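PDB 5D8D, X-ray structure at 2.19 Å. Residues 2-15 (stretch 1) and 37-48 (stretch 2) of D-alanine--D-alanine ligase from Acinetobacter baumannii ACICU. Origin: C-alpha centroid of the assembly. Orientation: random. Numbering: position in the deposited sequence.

Stretch 1, residues 2-15: SNATKFGKVAVLLG
Stretch 2 37-48: RSGVQAEAFDPQ

Two strands of one chain lie side by side and run the same way, the first through Val-10 to Val-12, the second through Ala-42 to Phe-45, with a short helix, Asn-3 to Phe-7, leading into the first. The strand axes approach to 4.6 Å and their directions differ by 36°, so the pair is parallel but clearly twisted. The register is an offset of 32: Val-10 faces Ala-42 (CA to CA 4.7 Å), Ala-11 faces Glu-43 (5.3 Å), Val-12 faces Ala-44 (4.9 Å) and Leu-13 faces Phe-45 (4.9 Å).

Five backbone hydrogen bonds fix this register, and they alternate in direction. Val-10 N donates to Gln-41 O (3.0 Å, 174°), and Glu-43 N returns a bond to Val-10 O (3.1 Å). Val-12 N then donates to Glu-43 O (2.9 Å, 168°), Phe-45 N to Val-12 O (2.9 Å), and Leu-14 N to Phe-45 O (3.1 Å). The rule is that of a parallel ladder: Val-10 and Val-12 each spend both N and O on this partner, bonding to the residues before and after the one they face. CA-H groups supplement the carbonyls, with Ala-42 CA 3.4 Å from Val-10 O and Leu-13 CA 3.3 Å from Phe-45 O.

Strand phi/psi holds through the ladder, for example -111/135 at Val-10 and -95/109 at Val-12. Side chains therefore alternate. Val-10, Val-12, Ala-42 and Ala-44 share one face, where Val-12 (chi1 t) brings CG2 to 4.2 Å from Ala-42 CB; Val-10, with chi1 near 1°, sets CG1 3.6 Å from Val-40 CG2. The other face carries Ala-11, Leu-13, Glu-43 and Phe-45. There Leu-13 CD1 lies 3.6 Å from Phe-45 CB (chi1 t), and Ala-11 CB is 4.2 Å from the same CB. Lys-9 (chi1 m) and Glu-43 (m, t) add a long salt bridge, NZ to OE1 4.0 Å, while Glu-43 OE1 also has a hydrogen bond elsewhere in the structure.

Before the ladder, the helix meets the turn at Ser-38 and Gly-39. Asn-3 (chi1 m) points toward that turn, and its ND2 donates to Ser-38 O at 2.8 Å and 173°, a side-chain amide satisfying a loop carbonyl. Gln-41 (m, t) reaches back more loosely, its NE2 making a weak bond of 3.4 Å to Ala-4 O. Phe-7 CD2 rests 4.2 Å from Val-40 CG1. Gly-8 leaves the helix with phi/psi 60/-144, a positive phi that favours glycine.

Beyond the ladder, Leu-14 (p, t) places CD2 3.8 Å from Ala-44 CB. Leu-14 O and Asp-46 OD1, both acceptors, stand 3.0 Å apart without bonding; Asp-46 OD1 instead accepts from Gln-48 N at 3.2 Å, and Asp-46 CA approaches Leu-14 O at 3.4 Å. Gly-15 (83/-103) closes the stretch, where an ideal CB would fall 2.7 Å from Asp-46 OD2, a clash that its missing side chain avoids.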

# COMPACT_ATOMS: atom_id res chain seq x y z
N SER A 2 -15.87 7.64 -32.95
CA SER A 2 -15.58 8.98 -32.38
C SER A 2 -15.20 8.88 -30.89
O SER A 2 -15.75 8.05 -30.17
CB SER A 2 -16.80 9.90 -32.52
OG SER A 2 -17.78 9.57 -31.56
N ASN A 3 -14.31 9.75 -30.43
CA ASN A 3 -13.90 9.77 -29.04
C ASN A 3 -15.09 9.96 -28.04
O ASN A 3 -15.05 9.40 -26.95
CB ASN A 3 -12.76 10.78 -28.79
CG ASN A 3 -11.37 10.31 -29.35
OD1 ASN A 3 -11.08 9.11 -29.48
ND2 ASN A 3 -10.50 11.29 -29.63
N ALA A 4 -16.14 10.69 -28.39
CA ALA A 4 -17.29 10.81 -27.46
C ALA A 4 -17.91 9.44 -27.18
O ALA A 4 -18.32 9.15 -26.04
CB ALA A 4 -18.34 11.78 -27.97
N THR A 5 -17.97 8.60 -28.21
CA THR A 5 -18.53 7.25 -28.09
C THR A 5 -17.58 6.39 -27.27
O THR A 5 -17.94 5.94 -26.20
CB THR A 5 -18.81 6.64 -29.47
OG1 THR A 5 -20.02 7.22 -29.98
CG2 THR A 5 -18.95 5.11 -29.43
N LYS A 6 -16.36 6.24 -27.80
CA LYS A 6 -15.29 5.37 -27.28
C LYS A 6 -15.06 5.44 -25.78
O LYS A 6 -14.85 4.41 -25.17
CB LYS A 6 -13.99 5.73 -28.01
CG LYS A 6 -12.75 4.90 -27.69
CD LYS A 6 -11.85 4.80 -28.93
CE LYS A 6 -10.45 4.24 -28.66
NZ LYS A 6 -9.42 5.32 -28.48
N PHE A 7 -15.10 6.64 -25.21
CA PHE A 7 -14.86 6.89 -23.77
C PHE A 7 -16.09 7.24 -22.93
O PHE A 7 -16.00 7.21 -21.68
CB PHE A 7 -13.82 7.99 -23.55
CG PHE A 7 -12.48 7.70 -24.18
CD1 PHE A 7 -11.62 6.76 -23.61
CD2 PHE A 7 -12.06 8.36 -25.33
CE1 PHE A 7 -10.38 6.50 -24.19
CE2 PHE A 7 -10.82 8.11 -25.89
CZ PHE A 7 -9.99 7.17 -25.32
N GLY A 8 -17.21 7.61 -23.56
CA GLY A 8 -18.40 7.94 -22.78
C GLY A 8 -18.08 9.11 -21.86
O GLY A 8 -17.32 10.00 -22.24
N LYS A 9 -18.64 9.13 -20.64
CA LYS A 9 -18.51 10.31 -19.77
C LYS A 9 -17.26 10.14 -18.95
O LYS A 9 -17.16 9.16 -18.25
CB LYS A 9 -19.72 10.53 -18.88
CG LYS A 9 -20.94 11.02 -19.63
CD LYS A 9 -22.09 11.43 -18.72
CE LYS A 9 -21.91 12.85 -18.19
NZ LYS A 9 -22.50 12.97 -16.83
N VAL A 10 -16.29 11.08 -19.07
CA VAL A 10 -15.08 10.97 -18.29
C VAL A 10 -15.01 12.05 -17.26
O VAL A 10 -15.31 13.18 -17.55
CB VAL A 10 -13.77 10.73 -19.11
CG1 VAL A 10 -13.99 10.65 -20.60
CG2 VAL A 10 -12.62 11.61 -18.68
N ALA A 11 -14.62 11.65 -16.04
CA ALA A 11 -14.38 12.57 -14.95
C ALA A 11 -12.89 12.85 -14.82
O ALA A 11 -12.11 11.92 -14.65
CB ALA A 11 -14.90 12.02 -13.65
N VAL A 12 -12.50 14.11 -14.90
CA VAL A 12 -11.13 14.52 -14.65
C VAL A 12 -11.07 14.96 -13.20
O VAL A 12 -11.62 16.01 -12.82
CB VAL A 12 -10.70 15.63 -15.58
CG1 VAL A 12 -9.31 16.12 -15.21
CG2 VAL A 12 -10.71 15.10 -17.00
N LEU A 13 -10.40 14.13 -12.40
CA LEU A 13 -10.36 14.27 -10.97
C LEU A 13 -9.22 15.22 -10.64
O LEU A 13 -8.08 14.92 -10.93
CB LEU A 13 -10.17 12.88 -10.30
CG LEU A 13 -11.26 12.04 -9.55
CD1 LEU A 13 -12.67 12.53 -9.67
CD2 LEU A 13 -11.21 10.57 -9.93
N LEU A 14 -9.54 16.37 -10.03
CA LEU A 14 -8.58 17.49 -9.88
C LEU A 14 -8.81 18.30 -8.60
O LEU A 14 -9.90 18.32 -8.05
CB LEU A 14 -8.69 18.42 -11.09
CG LEU A 14 -9.75 19.55 -11.11
CD1 LEU A 14 -9.65 20.41 -12.36
CD2 LEU A 14 -11.15 19.01 -11.05
N GLY A 15 -7.77 18.98 -8.14
CA GLY A 15 -7.82 19.78 -6.89
C GLY A 15 -7.59 18.92 -5.67
O GLY A 15 -6.49 18.54 -5.36
N ARG A 37 -10.63 19.24 -26.50
CA ARG A 37 -10.16 19.47 -27.89
C ARG A 37 -10.23 18.20 -28.70
O ARG A 37 -10.46 18.26 -29.90
CB ARG A 37 -8.70 19.89 -27.93
CG ARG A 37 -8.43 21.36 -27.71
CD ARG A 37 -6.93 21.47 -27.47
NE ARG A 37 -6.70 22.56 -26.55
CZ ARG A 37 -5.80 22.58 -25.59
NH1 ARG A 37 -4.98 21.54 -25.39
NH2 ARG A 37 -5.71 23.69 -24.84
N SER A 38 -9.96 17.07 -28.05
CA SER A 38 -9.94 15.75 -28.69
C SER A 38 -11.33 15.11 -28.84
O SER A 38 -11.44 13.95 -29.24
CB SER A 38 -9.01 14.80 -27.94
OG SER A 38 -7.77 15.41 -27.67
N GLY A 39 -12.38 15.84 -28.51
CA GLY A 39 -13.75 15.34 -28.62
C GLY A 39 -14.19 14.36 -27.56
O GLY A 39 -15.26 13.75 -27.73
N VAL A 40 -13.43 14.21 -26.47
CA VAL A 40 -13.92 13.37 -25.36
C VAL A 40 -14.83 14.18 -24.43
O VAL A 40 -14.64 15.37 -24.30
CB VAL A 40 -12.84 12.54 -24.59
CG1 VAL A 40 -11.49 12.51 -25.26
CG2 VAL A 40 -12.76 12.94 -23.14
N GLN A 41 -15.84 13.54 -23.86
CA GLN A 41 -16.82 14.23 -23.00
C GLN A 41 -16.24 14.28 -21.62
O GLN A 41 -16.62 13.49 -20.78
CB GLN A 41 -18.16 13.47 -22.87
CG GLN A 41 -19.07 13.41 -24.07
CD GLN A 41 -20.26 12.50 -23.77
OE1 GLN A 41 -21.04 12.78 -22.85
NE2 GLN A 41 -20.37 11.39 -24.50
N ALA A 42 -15.35 15.23 -21.37
CA ALA A 42 -14.71 15.35 -20.05
C ALA A 42 -15.39 16.44 -19.19
O ALA A 42 -15.89 17.43 -19.73
CB ALA A 42 -13.25 15.67 -20.25
N GLU A 43 -15.39 16.23 -17.87
CA GLU A 43 -15.89 17.22 -16.90
C GLU A 43 -14.97 17.23 -15.71
O GLU A 43 -14.57 16.19 -15.20
CB GLU A 43 -17.32 16.91 -16.45
CG GLU A 43 -18.30 16.66 -17.60
CD GLU A 43 -19.75 16.33 -17.16
OE1 GLU A 43 -19.96 15.92 -16.00
OE2 GLU A 43 -20.69 16.48 -17.99
N ALA A 44 -14.62 18.40 -15.25
CA ALA A 44 -13.96 18.51 -13.96
C ALA A 44 -14.77 17.88 -12.78
O ALA A 44 -16.00 17.99 -12.70
CB ALA A 44 -13.67 19.99 -13.69
N PHE A 45 -14.08 17.19 -11.88
CA PHE A 45 -14.70 16.63 -10.69
C PHE A 45 -13.71 16.90 -9.60
O PHE A 45 -12.64 16.29 -9.58
CB PHE A 45 -14.89 15.13 -10.85
CG PHE A 45 -15.79 14.51 -9.83
CD1 PHE A 45 -15.47 14.51 -8.49
CD2 PHE A 45 -16.94 13.88 -10.22
CE1 PHE A 45 -16.29 13.93 -7.56
CE2 PHE A 45 -17.77 13.30 -9.30
CZ PHE A 45 -17.43 13.31 -7.96
N ASP A 46 -14.09 17.78 -8.68
CA ASP A 46 -13.24 18.15 -7.59
C ASP A 46 -13.76 17.50 -6.34
O ASP A 46 -14.75 17.99 -5.77
CB ASP A 46 -13.17 19.67 -7.41
CG ASP A 46 -12.10 20.08 -6.43
OD1 ASP A 46 -11.57 19.20 -5.69
OD2 ASP A 46 -11.77 21.28 -6.39
N PRO A 47 -13.08 16.42 -5.85
CA PRO A 47 -13.64 15.67 -4.72
C PRO A 47 -13.63 16.39 -3.39
O PRO A 47 -14.24 15.90 -2.44
CB PRO A 47 -12.80 14.40 -4.67
CG PRO A 47 -11.51 14.80 -5.28
CD PRO A 47 -11.83 15.81 -6.34
N GLN A 48 -12.94 17.53 -3.31
CA GLN A 48 -13.12 18.43 -2.18
C GLN A 48 -14.54 19.02 -2.13
O GLN A 48 -15.07 19.18 -1.05
CB GLN A 48 -12.09 19.57 -2.19
CG GLN A 48 -12.05 20.39 -0.89
CD GLN A 48 -11.27 21.71 -1.03
OE1 GLN A 48 -11.81 22.75 -1.49
NE2 GLN A 48 -9.99 21.68 -0.61